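Local coordinates for protein fatty Acyl-Adenylate Ligase (Escherichia coli, PDB 3PBK) that is a fatty acyl-adenylate ligase, a member of the AMP-binding enzyme family within the ANL superfamily, at residues G192-H197 and L420-F425. Sequence-based numbering, arbitrary orientation.
Sequences GVIITH and LMSGYF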
# COMPACT_ATOMS: atom_id res chain seq x y z
N GLY A 192 5.71 -2.37 -14.10
CA GLY A 192 5.12 -1.04 -13.99
C GLY A 192 3.64 -1.02 -14.32
O GLY A 192 3.25 -1.30 -15.45
N VAL A 193 2.81 -0.68 -13.33
CA VAL A 193 1.37 -0.57 -13.56
C VAL A 193 1.12 0.71 -14.34
O VAL A 193 1.52 1.78 -13.91
CB VAL A 193 0.57 -0.58 -12.22
CG1 VAL A 193 -0.90 -0.42 -12.48
CG2 VAL A 193 0.80 -1.88 -11.47
N ILE A 194 0.49 0.61 -15.51
CA ILE A 194 0.12 1.80 -16.28
C ILE A 194 -1.22 2.31 -15.80
O ILE A 194 -2.20 1.58 -15.76
CB ILE A 194 0.00 1.54 -17.80
CG1 ILE A 194 1.37 1.20 -18.39
CG2 ILE A 194 -0.60 2.75 -18.50
CD1 ILE A 194 1.30 0.58 -19.75
N ILE A 195 -1.26 3.58 -15.44
CA ILE A 195 -2.51 4.17 -14.99
C ILE A 195 -2.84 5.35 -15.90
O ILE A 195 -2.10 6.32 -15.94
CB ILE A 195 -2.42 4.59 -13.49
CG1 ILE A 195 -2.25 3.36 -12.60
CG2 ILE A 195 -3.65 5.35 -13.06
CD1 ILE A 195 -3.33 2.31 -12.77
N THR A 196 -3.94 5.24 -16.66
CA THR A 196 -4.38 6.36 -17.50
C THR A 196 -5.16 7.37 -16.68
O THR A 196 -5.56 7.08 -15.56
CB THR A 196 -5.23 5.90 -18.72
OG1 THR A 196 -6.56 5.53 -18.30
CG2 THR A 196 -4.57 4.74 -19.44
N HIS A 197 -5.37 8.55 -17.22
CA HIS A 197 -6.21 9.51 -16.51
C HIS A 197 -7.58 8.93 -16.22
O HIS A 197 -8.11 9.09 -15.13
CB HIS A 197 -6.35 10.80 -17.30
CG HIS A 197 -5.16 11.70 -17.19
ND1 HIS A 197 -4.96 12.54 -16.13
CD2 HIS A 197 -4.10 11.88 -18.02
CE1 HIS A 197 -3.83 13.21 -16.30
NE2 HIS A 197 -3.29 12.82 -17.45
N LEU A 420 -9.57 -0.54 -13.53
CA LEU A 420 -8.57 -1.52 -13.95
C LEU A 420 -7.47 -0.87 -14.78
O LEU A 420 -7.75 -0.01 -15.62
CB LEU A 420 -9.23 -2.62 -14.77
CG LEU A 420 -8.73 -4.04 -14.57
CD1 LEU A 420 -8.89 -4.83 -15.85
CD2 LEU A 420 -7.29 -4.04 -14.14
N MSE A 421 -6.23 -1.30 -14.55
CA MSE A 421 -5.09 -0.77 -15.27
C MSE A 421 -5.17 -1.15 -16.74
O MSE A 421 -6.13 -1.80 -17.17
CB MSE A 421 -3.81 -1.35 -14.71
CG MSE A 421 -3.67 -2.83 -14.95
SE MSE A 421 -1.91 -3.52 -14.46
CE MSE A 421 -2.19 -5.40 -14.92
N SER A 422 -4.17 -0.74 -17.50
CA SER A 422 -4.13 -1.05 -18.92
C SER A 422 -3.25 -2.26 -19.13
O SER A 422 -3.37 -2.98 -20.13
CB SER A 422 -3.61 0.14 -19.71
OG SER A 422 -4.41 1.30 -19.46
N GLY A 423 -2.38 -2.48 -18.15
CA GLY A 423 -1.42 -3.57 -18.17
C GLY A 423 -0.09 -3.08 -17.61
O GLY A 423 0.03 -1.93 -17.21
N TYR A 424 0.90 -3.96 -17.59
CA TYR A 424 2.23 -3.58 -17.13
C TYR A 424 2.98 -2.94 -18.27
O TYR A 424 2.96 -3.43 -19.39
CB TYR A 424 3.01 -4.79 -16.60
CG TYR A 424 2.41 -5.40 -15.35
CD1 TYR A 424 2.36 -4.68 -14.16
CD2 TYR A 424 1.88 -6.68 -15.37
CE1 TYR A 424 1.79 -5.23 -13.03
CE2 TYR A 424 1.31 -7.24 -14.23
CZ TYR A 424 1.27 -6.51 -13.07
OH TYR A 424 0.71 -7.06 -11.96
N PHE A 425 3.65 -1.83 -17.96
CA PHE A 425 4.37 -1.04 -18.95
C PHE A 425 5.39 -1.85 -19.75
O PHE A 425 6.35 -2.37 -19.19
CB PHE A 425 5.06 0.14 -18.28
CG PHE A 425 5.72 1.06 -19.24
CD1 PHE A 425 4.98 2.03 -19.90
CD2 PHE A 425 7.07 0.96 -19.48
CE1 PHE A 425 5.58 2.88 -20.79
CE2 PHE A 425 7.68 1.81 -20.38
CZ PHE A 425 6.93 2.78 -21.03
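Strand 193-196 runs antiparallel to the loop segment 420-425, joined by a single bridge at the non-hydrogen-bonded pair V193 and Y424. Two backbone bonds frame it. F425 N gives its hydrogen to G192 O at 2.6 Å, in the carbonyl plane. I194 N reaches G423 O at 3.1 Å, meeting that carbonyl almost end-on. G192 O also receives a CA-H contact from Y424 CA. G423 takes a backbone shape suited to glycine (phi 140°), in which a side chain would collide with the carbonyl O of S422.

I194 is the side chain turned toward the loop. Its CG1, anti to the carbonyl carbon, carries CD1 over the F425 backbone, 3.6 Å from F425 CA, while CG1 itself sits 3.8 Å from F425 CB. On the other side of the strand the branches of V193 divide the work: CG1 meets M421 CB and SE, crossing that chain at about a right angle, and CG2 comes obliquely to the Y424 ring, 3.8 Å from CE1. Selenomethionine M421 has CG wedged between N and C (chi1 67°), then runs extended, so that its CE rests 4.0 Å above one face of the Y424 ring, off centre and nearer the ring's outer atoms. S422 OG lies beside T196 CG2, but its hydrogen bond goes to E199, which also accepts from T196 N.

Strand 193-196 pairs with 177-181 on its other edge and follows the Ser/Thr/Gly-rich loop that probably corresponds to the phosphate-binding motif of this family. The side chain of V193 touches S184 and lies about 7 Å from the bound 5'-O-[(S)-(dodecanoyloxy)(hydroxy)phosphoryl]adenosine. The strand beside the ligand pocket is thus tied to the loop before helix 428-437: two main-chain bonds set the alignment, and apolar contacts of V193 and I194 hold both sides of the strand.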